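Side-chain contacts in glycoside hydrolase family protein (Novosphingobium sp. PP1Y, PDB 6Q2F), which hydrolyses alpha-L-rhamnosidic bonds, probably releasing rhamnose from rhamnosylated glycosides: residues 503-508 / 563-568; 584-589 / 606-611; 624-629 / 665-670. All coordinates share one frame; numbering follows the deposited sequence.

Contact 1: residues 503-508 / 563-568; sequences DSIEVG and SEHYGT. With NA (sodium ion), chain B.
The phenol oxygen of Y566 sits against three carbons of the I505 side chain, and this is the close part of the contact. Y566 OH lies 3.5 Å from I505 CB, with I505 CG2 and CD1 only slightly farther. With CG1 of I505 anti to the backbone N (chi1 -171°), CD1 extends toward helix 543-575, where it meets the H565 ring more loosely, at an oblique angle and 4.4 Å from CE1. Within that helix H565 presents its edge to the tyrosine: ND1 stands over the centre of the Y566 ring, while NE2 is bonded to T139. On the polar side the join is looser and runs through a water, which donates to D503 O at 2.7 Å and hydrogen-bonds Y566 OH at the same length. At the other end, S504 N bonds D503 OD1 (2.8 Å) from above the carboxylate plane, and both residues bind the sodium ion: S504 OG at 2.6 Å, D503 OD1 at 3.0 Å. The loop, packed on helix 543-575, follows barrel strand 497-502 at its C-terminal end, and its first two residues supply part of this protein's sodium site, in the place where (beta/alpha)8 barrels carry their functional loops.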
loop_
_atom_site.group_PDB
_atom_site.type_symbol
_atom_site.label_atom_id
_atom_site.label_comp_id
_atom_site.label_asym_id
_atom_site.label_seq_id
_atom_site.Cartn_x
_atom_site.Cartn_y
_atom_site.Cartn_z
ATOM N N ASP A 503 -4.288 -9.824 -0.027
ATOM C CA ASP A 503 -3.025 -9.147 0.212
ATOM C C ASP A 503 -2.727 -8.203 -0.954
ATOM O O ASP A 503 -3.363 -8.262 -2.012
ATOM C CB ASP A 503 -1.922 -10.191 0.356
ATOM C CG ASP A 503 -0.754 -9.714 1.196
ATOM O OD1 ASP A 503 -0.702 -8.502 1.525
ATOM O OD2 ASP A 503 0.108 -10.556 1.511
ATOM N N SER A 504 -1.748 -7.319 -0.752
ATOM C CA SER A 504 -1.384 -6.374 -1.808
ATOM C C SER A 504 -0.890 -7.140 -3.033
ATOM O O SER A 504 -0.259 -8.194 -2.916
ATOM C CB SER A 504 -0.317 -5.402 -1.301
ATOM O OG SER A 504 0.772 -6.123 -0.783
ATOM N N ILE A 505 -1.201 -6.624 -4.228
ATOM C CA ILE A 505 -1.116 -7.430 -5.445
ATOM C C ILE A 505 0.157 -7.115 -6.214
ATOM O O ILE A 505 0.519 -5.950 -6.401
ATOM C CB ILE A 505 -2.358 -7.248 -6.337
ATOM C CG1 ILE A 505 -2.311 -8.278 -7.467
ATOM C CG2 ILE A 505 -2.447 -5.846 -6.910
ATOM C CD1 ILE A 505 -3.710 -8.467 -8.150
ATOM N N GLU A 506 0.850 -8.170 -6.634
ATOM C CA GLU A 506 2.003 -8.062 -7.524
ATOM C C GLU A 506 2.081 -9.380 -8.292
ATOM O O GLU A 506 2.620 -10.365 -7.781
ATOM C CB GLU A 506 3.282 -7.783 -6.746
ATOM C CG GLU A 506 4.476 -7.476 -7.623
ATOM C CD GLU A 506 5.761 -7.371 -6.818
ATOM O OE1 GLU A 506 5.693 -7.169 -5.586
ATOM O OE2 GLU A 506 6.846 -7.504 -7.427
ATOM N N VAL A 507 1.515 -9.395 -9.507
ATOM C CA VAL A 507 1.382 -10.621 -10.290
ATOM C C VAL A 507 1.921 -10.433 -11.704
ATOM O O VAL A 507 1.643 -11.246 -12.592
ATOM C CB VAL A 507 -0.081 -11.095 -10.320
ATOM C CG1 VAL A 507 -0.541 -11.481 -8.916
ATOM C CG2 VAL A 507 -1.011 -10.012 -10.938
ATOM N N GLY A 508 2.703 -9.381 -11.927
ATOM C CA GLY A 508 3.227 -9.118 -13.260
ATOM C C GLY A 508 2.265 -8.295 -14.097
ATOM O O GLY A 508 1.239 -7.808 -13.616
ATOM N N SER A 563 -13.625 -4.621 -11.010
ATOM C CA SER A 563 -14.916 -5.301 -11.018
ATOM C C SER A 563 -14.780 -6.816 -11.104
ATOM O O SER A 563 -15.449 -7.539 -10.360
ATOM C CB SER A 563 -15.787 -4.791 -12.176
ATOM O OG SER A 563 -15.264 -5.210 -13.421
ATOM N N GLU A 564 -13.924 -7.307 -11.998
ATOM C CA GLU A 564 -13.890 -8.743 -12.263
ATOM C C GLU A 564 -13.065 -9.500 -11.221
ATOM O O GLU A 564 -13.398 -10.632 -10.879
ATOM C CB GLU A 564 -13.359 -9.025 -13.676
ATOM C CG GLU A 564 -14.175 -8.345 -14.804
ATOM C CD GLU A 564 -15.687 -8.493 -14.617
ATOM O OE1 GLU A 564 -16.215 -9.575 -14.956
ATOM O OE2 GLU A 564 -16.336 -7.543 -14.108
ATOM N N HIS A 565 -12.024 -8.893 -10.683
ATOM C CA HIS A 565 -11.296 -9.520 -9.567
ATOM C C HIS A 565 -11.903 -9.120 -8.225
ATOM O O HIS A 565 -12.532 -9.938 -7.550
ATOM C CB HIS A 565 -9.803 -9.199 -9.647
ATOM C CG HIS A 565 -8.982 -9.897 -8.599
ATOM N ND1 HIS A 565 -8.298 -9.214 -7.612
ATOM C CD2 HIS A 565 -8.723 -11.214 -8.396
ATOM C CE1 HIS A 565 -7.641 -10.082 -6.856
ATOM N NE2 HIS A 565 -7.885 -11.305 -7.308
ATOM N N TYR A 566 -11.745 -7.857 -7.838
ATOM C CA TYR A 566 -12.097 -7.472 -6.470
ATOM C C TYR A 566 -13.609 -7.457 -6.231
ATOM O O TYR A 566 -14.066 -7.873 -5.163
ATOM C CB TYR A 566 -11.437 -6.135 -6.125
ATOM C CG TYR A 566 -9.926 -6.257 -6.027
ATOM C CD1 TYR A 566 -9.320 -6.814 -4.903
ATOM C CD2 TYR A 566 -9.108 -5.852 -7.072
ATOM C CE1 TYR A 566 -7.931 -6.936 -4.815
ATOM C CE2 TYR A 566 -7.739 -5.972 -6.982
ATOM C CZ TYR A 566 -7.147 -6.511 -5.849
ATOM O OH TYR A 566 -5.798 -6.629 -5.776
ATOM N N GLY A 567 -14.402 -7.054 -7.225
ATOM C CA GLY A 567 -15.848 -7.202 -7.096
ATOM C C GLY A 567 -16.275 -8.660 -6.939
ATOM O O GLY A 567 -17.068 -9.005 -6.059
ATOM N N THR A 568 -15.720 -9.541 -7.774
ATOM C CA THR A 568 -16.057 -10.966 -7.698
ATOM C C THR A 568 -15.599 -11.575 -6.375
ATOM O O THR A 568 -16.317 -12.375 -5.763
ATOM C CB THR A 568 -15.421 -11.705 -8.870
ATOM O OG1 THR A 568 -15.731 -11.013 -10.080
ATOM C CG2 THR A 568 -15.934 -13.127 -8.955
HETATM NA NA NA B . 0.832 -5.969 1.841
HETATM O O HOH W 1 -5.332 -6.776 -3.087
#

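Contact 2: residues 584-589 / 606-611; sequences ALEDHR and MAALWT. With NA (sodium ion), chain B.
Loop 584-589 passes strand 606-610 without any hydrogen bond between the two, coming nearest where the CA of E586 lies 6.5 Å from the CA of A607. The E586 side chain makes most of the contact. Its CG is anti to the backbone N (chi1 -177°) and the chain stays extended beyond it, which carries the carboxylate across to the A608 methyl. There the two oxygens divide their work. OE2 binds the sodium ion at 2.4 Å while resting 3.5 Å from A608 CB; OE1 stays too far from the metal to be a ligand and instead accepts a 2.6 Å bond from a water. That water in turn accepts from W610 NE1 at 2.9 Å, lying at the indole edge in the ring plane, so the tryptophan reaches the carboxylate through a water and not directly. The place is the C-terminal side of the (beta/alpha)8 barrel, where loop 584-589 follows strand 579-582 and strand 604-610 lies next to it in the sheet; in barrels of this kind the active site lies at this end. D503, S504, E583 and E644 complete the sodium site. Ion coordination at one oxygen and the water at the other would be expected to restrain rotation of the E586 carboxylate. Farther along the loop H588 ND1 donates a fairly straight bond (160°) to D587 OD1, and the loop backbone is also tied to the start of helix 620-636, since T621 OG1 hydrogen-bonds both E586 O and H588 N. W610 makes a cation-pi contact with R619.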
loop_
_atom_site.group_PDB
_atom_site.type_symbol
_atom_site.label_atom_id
_atom_site.label_comp_id
_atom_site.label_asym_id
_atom_site.label_seq_id
_atom_site.Cartn_x
_atom_site.Cartn_y
_atom_site.Cartn_z
ATOM N N ALA A 584 -4.540 -3.118 -1.689
ATOM C CA ALA A 584 -4.476 -2.819 -3.109
ATOM C C ALA A 584 -3.046 -2.846 -3.623
ATOM O O ALA A 584 -2.384 -3.882 -3.567
ATOM C CB ALA A 584 -5.152 -1.470 -3.393
ATOM N N LEU A 585 -2.580 -1.743 -4.197
ATOM C CA LEU A 585 -1.215 -1.606 -4.718
ATOM C C LEU A 585 -0.122 -1.502 -3.677
ATOM O O LEU A 585 0.865 -2.154 -3.778
ATOM C CB LEU A 585 -1.104 -0.486 -5.751
ATOM C CG LEU A 585 -2.133 -0.477 -6.865
ATOM C CD1 LEU A 585 -2.021 0.748 -7.727
ATOM C CD2 LEU A 585 -2.051 -1.715 -7.690
ATOM N N GLU A 586 -0.365 -0.670 -2.678
ATOM C CA GLU A 586 0.525 -0.463 -1.529
ATOM C C GLU A 586 1.800 0.286 -1.886
ATOM O O GLU A 586 2.100 1.320 -1.272
ATOM C CB GLU A 586 0.897 -1.791 -0.839
ATOM C CG GLU A 586 1.782 -1.573 0.410
ATOM C CD GLU A 586 2.155 -2.860 1.126
ATOM O OE1 GLU A 586 3.364 -3.062 1.328
ATOM O OE2 GLU A 586 1.260 -3.648 1.489
ATOM N N ASP A 587 2.553 -0.217 -2.862
ATOM C CA ASP A 587 3.927 0.219 -3.122
ATOM C C ASP A 587 4.043 0.707 -4.567
ATOM O O ASP A 587 4.136 -0.102 -5.498
ATOM C CB ASP A 587 4.903 -0.929 -2.833
ATOM C CG ASP A 587 6.365 -0.511 -2.905
ATOM O OD1 ASP A 587 6.649 0.690 -3.063
ATOM O OD2 ASP A 587 7.236 -1.404 -2.781
ATOM N N HIS A 588 4.060 2.034 -4.737
ATOM C CA HIS A 588 4.177 2.696 -6.051
ATOM C C HIS A 588 3.137 2.099 -7.002
ATOM O O HIS A 588 1.946 2.057 -6.667
ATOM C CB HIS A 588 5.608 2.608 -6.529
ATOM C CG HIS A 588 6.572 3.338 -5.656
ATOM N ND1 HIS A 588 7.064 2.805 -4.486
ATOM C CD2 HIS A 588 7.124 4.568 -5.772
ATOM C CE1 HIS A 588 7.890 3.669 -3.924
ATOM N NE2 HIS A 588 7.943 4.748 -4.682
ATOM N N ARG A 589 3.531 1.615 -8.180
ATOM C CA ARG A 589 2.588 1.240 -9.227
ATOM C C ARG A 589 3.003 -0.108 -9.793
ATOM O O ARG A 589 3.629 -0.188 -10.859
ATOM C CB ARG A 589 2.520 2.323 -10.309
ATOM C CG ARG A 589 1.384 2.095 -11.330
ATOM C CD ARG A 589 1.251 3.257 -12.302
ATOM N NE ARG A 589 -0.085 3.275 -12.897
ATOM C CZ ARG A 589 -0.536 4.210 -13.727
ATOM N NH1 ARG A 589 0.244 5.229 -14.086
ATOM N NH2 ARG A 589 -1.775 4.121 -14.196
HETATM N N MSE A 606 -7.923 -1.793 3.313
HETATM C CA MSE A 606 -6.740 -2.075 4.071
HETATM C C MSE A 606 -5.496 -1.532 3.380
HETATM O O MSE A 606 -5.381 -1.541 2.153
HETATM C CB MSE A 606 -6.596 -3.603 4.290
HETATM C CG MSE A 606 -5.509 -3.948 5.281
HETATM SE SE MSE A 606 -5.683 -5.815 5.739
HETATM C CE MSE A 606 -4.147 -6.012 6.947
ATOM N N ALA A 607 -4.574 -1.041 4.198
ATOM C CA ALA A 607 -3.313 -0.490 3.726
ATOM C C ALA A 607 -2.206 -1.078 4.600
ATOM O O ALA A 607 -2.392 -2.097 5.273
ATOM C CB ALA A 607 -3.380 1.040 3.761
ATOM N N ALA A 608 -1.034 -0.443 4.586
ATOM C CA ALA A 608 0.126 -0.926 5.326
ATOM C C ALA A 608 0.938 0.266 5.833
ATOM O O ALA A 608 0.885 1.365 5.269
ATOM C CB ALA A 608 1.030 -1.839 4.462
ATOM N N LEU A 609 1.695 0.040 6.907
ATOM C CA LEU A 609 2.700 1.006 7.351
ATOM C C LEU A 609 3.877 0.269 7.962
ATOM O O LEU A 609 3.691 -0.547 8.865
ATOM C CB LEU A 609 2.160 2.019 8.374
ATOM C CG LEU A 609 3.356 2.885 8.837
ATOM C CD1 LEU A 609 3.781 3.928 7.762
ATOM C CD2 LEU A 609 3.153 3.558 10.201
ATOM N N TRP A 610 5.076 0.572 7.472
ATOM C CA TRP A 610 6.307 0.006 8.000
ATOM C C TRP A 610 6.898 0.924 9.070
ATOM O O TRP A 610 6.690 2.139 9.058
ATOM C CB TRP A 610 7.336 -0.193 6.885
ATOM C CG TRP A 610 7.060 -1.353 5.969
ATOM C CD1 TRP A 610 5.845 -1.777 5.527
ATOM C CD2 TRP A 610 8.025 -2.226 5.392
ATOM N NE1 TRP A 610 5.994 -2.864 4.716
ATOM C CE2 TRP A 610 7.328 -3.161 4.618
ATOM C CE3 TRP A 610 9.419 -2.310 5.460
ATOM C CZ2 TRP A 610 7.973 -4.166 3.901
ATOM C CZ3 TRP A 610 10.057 -3.314 4.755
ATOM C CH2 TRP A 610 9.331 -4.230 3.987
ATOM N N THR A 611 7.623 0.329 10.015
ATOM C CA THR A 611 8.395 1.138 10.939
ATOM C C THR A 611 9.453 1.914 10.166
ATOM O O THR A 611 9.880 1.528 9.072
ATOM C CB THR A 611 9.046 0.266 12.003
ATOM O OG1 THR A 611 10.065 -0.532 11.398
ATOM C CG2 THR A 611 7.978 -0.636 12.647
HETATM NA NA NA B . 0.832 -5.969 1.841
HETATM O O HOH W 2 3.897 -4.422 3.420
#

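Contact 3: residues 624-629 / 665-670; sequences ADMKGA and DLEFVT
T670, whose methyl touches M626, also grips L666 O twice within its own helix: OG1 donates at 2.7 Å, tilted 27° from the carbonyl plane, and the backbone N adds a weak bond. The contact joins two successive outer helices of the (beta/alpha)8 barrel, 620-636 and 657-670, whose axes over these short segments approach to 9.9 Å at 40°. T670 CG2, anti to the backbone N, points into the interface and packs 3.8 Å from M626 CB. The selenomethionine side chain of M626 crosses that of E667 at about a right angle, its bend at chi3 (-71°) turning the end methyl aside while SE lies 3.7 Å from E667 CG. E667 OE1 is hydrogen-bonded to S645 OG on strand 642-649. Replacing T670 by a glycine would probably open a gap beside M626 CB and leave L666 O with only a weak bond from that residue's backbone. K627 bends at chi2, brings CD to 3.9 Å from T670 O and also makes a cation-pi contact with Y762. A water accepts from K627 NZ at 2.8 Å and donates to T670 O at 3.0 Å.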
loop_
_atom_site.group_PDB
_atom_site.type_symbol
_atom_site.label_atom_id
_atom_site.label_comp_id
_atom_site.label_asym_id
_atom_site.label_seq_id
_atom_site.Cartn_x
_atom_site.Cartn_y
_atom_site.Cartn_z
ATOM N N ALA A 624 0.178 7.446 1.239
ATOM C CA ALA A 624 -0.841 7.435 0.186
ATOM C C ALA A 624 -1.700 6.179 0.254
ATOM O O ALA A 624 -2.925 6.251 0.110
ATOM C CB ALA A 624 -0.175 7.554 -1.187
ATOM N N ASP A 625 -1.070 5.025 0.507
ATOM C CA ASP A 625 -1.805 3.764 0.601
ATOM C C ASP A 625 -2.885 3.840 1.675
ATOM O O ASP A 625 -4.046 3.462 1.445
ATOM C CB ASP A 625 -0.821 2.623 0.892
ATOM C CG ASP A 625 -1.474 1.248 0.855
ATOM O OD1 ASP A 625 -2.446 1.061 0.093
ATOM O OD2 ASP A 625 -1.013 0.360 1.618
HETATM N N MSE A 626 -2.525 4.344 2.855
HETATM C CA MSE A 626 -3.460 4.456 3.965
HETATM C C MSE A 626 -4.514 5.530 3.727
HETATM O O MSE A 626 -5.673 5.383 4.118
HETATM C CB MSE A 626 -2.715 4.767 5.272
HETATM C CG MSE A 626 -1.960 3.605 5.900
HETATM SE SE MSE A 626 -1.111 4.221 7.600
HETATM C CE MSE A 626 0.291 5.356 6.873
ATOM N N LYS A 627 -4.094 6.644 3.133
ATOM C CA LYS A 627 -5.043 7.724 2.898
ATOM C C LYS A 627 -6.066 7.293 1.855
ATOM O O LYS A 627 -7.263 7.569 1.990
ATOM C CB LYS A 627 -4.304 8.994 2.464
ATOM C CG LYS A 627 -5.167 10.271 2.511
ATOM C CD LYS A 627 -5.638 10.601 3.922
ATOM C CE LYS A 627 -6.442 11.935 3.949
ATOM N NZ LYS A 627 -6.968 12.200 5.323
ATOM N N GLY A 628 -5.614 6.558 0.836
ATOM C CA GLY A 628 -6.551 5.982 -0.117
ATOM C C GLY A 628 -7.516 5.027 0.545
ATOM O O GLY A 628 -8.723 5.078 0.306
ATOM N N ALA A 629 -7.001 4.132 1.384
ATOM C CA ALA A 629 -7.887 3.173 2.031
ATOM C C ALA A 629 -8.873 3.883 2.954
ATOM O O ALA A 629 -10.050 3.516 3.014
ATOM C CB ALA A 629 -7.072 2.132 2.804
ATOM N N ASP A 665 0.271 5.777 16.072
ATOM C CA ASP A 665 -0.334 7.104 16.074
ATOM C C ASP A 665 -0.356 7.684 14.665
ATOM O O ASP A 665 -1.323 8.343 14.271
ATOM C CB ASP A 665 0.412 8.026 17.055
ATOM C CG ASP A 665 0.234 7.601 18.524
ATOM O OD1 ASP A 665 -0.614 6.730 18.822
ATOM O OD2 ASP A 665 0.940 8.143 19.401
ATOM N N LEU A 666 0.679 7.416 13.872
ATOM C CA LEU A 666 0.673 7.877 12.492
ATOM C C LEU A 666 -0.410 7.164 11.682
ATOM O O LEU A 666 -1.108 7.792 10.882
ATOM C CB LEU A 666 2.061 7.677 11.876
ATOM C CG LEU A 666 2.113 7.994 10.376
ATOM C CD1 LEU A 666 1.804 9.504 10.121
ATOM C CD2 LEU A 666 3.468 7.610 9.774
ATOM N N GLU A 667 -0.588 5.856 11.896
ATOM C CA GLU A 667 -1.685 5.150 11.244
ATOM C C GLU A 667 -3.030 5.724 11.669
ATOM O O GLU A 667 -3.931 5.927 10.840
ATOM C CB GLU A 667 -1.630 3.670 11.589
ATOM C CG GLU A 667 -0.410 2.960 11.051
ATOM C CD GLU A 667 -0.396 1.513 11.468
ATOM O OE1 GLU A 667 -1.485 0.914 11.572
ATOM O OE2 GLU A 667 0.705 0.990 11.701
ATOM N N PHE A 668 -3.186 5.969 12.972
ATOM C CA PHE A 668 -4.439 6.508 13.483
ATOM C C PHE A 668 -4.765 7.858 12.841
ATOM O O PHE A 668 -5.877 8.063 12.348
ATOM C CB PHE A 668 -4.357 6.623 15.000
ATOM C CG PHE A 668 -4.516 5.301 15.722
ATOM C CD1 PHE A 668 -5.398 4.341 15.251
ATOM C CD2 PHE A 668 -3.801 5.033 16.877
ATOM C CE1 PHE A 668 -5.571 3.147 15.910
ATOM C CE2 PHE A 668 -3.946 3.820 17.538
ATOM C CZ PHE A 668 -4.840 2.879 17.056
ATOM N N VAL A 669 -3.800 8.786 12.820
ATOM C CA VAL A 669 -4.097 10.137 12.345
ATOM C C VAL A 669 -4.246 10.176 10.821
ATOM O O VAL A 669 -4.805 11.135 10.281
ATOM C CB VAL A 669 -3.019 11.121 12.838
ATOM C CG1 VAL A 669 -1.770 11.084 11.942
ATOM C CG2 VAL A 669 -3.601 12.537 12.949
ATOM N N THR A 670 -3.828 9.115 10.106
ATOM C CA THR A 670 -4.062 9.041 8.671
ATOM C C THR A 670 -5.417 8.436 8.327
ATOM O O THR A 670 -5.855 8.550 7.176
ATOM C CB THR A 670 -2.946 8.245 8.003
ATOM O OG1 THR A 670 -1.687 8.749 8.461
ATOM C CG2 THR A 670 -2.999 8.395 6.449
HETATM O O HOH W 3 -8.308 10.044 6.498
#

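Followed from the N terminus, the contacts lie in series along the barrel, none nested in or crossing another. Contact 1 closes the connection from the loop after strand 497-502 to helix 543-575. The chain then enters strand 579-582, and contact 2 closes the shorter excursion from loop 584-589 to strand 604-610. Contact 3 joins helices 620-636 and 657-670, with strand 642-649 between them in sequence. Contacts 1 and 2 share the sodium ion, and a probable hydrogen bond links I505 N to A584 O. Contacts 2 and 3 meet where A607 packs on M626 and D625 OD2 takes a weak hydrogen bond from A608 N; contacts 1 and 3 do not touch.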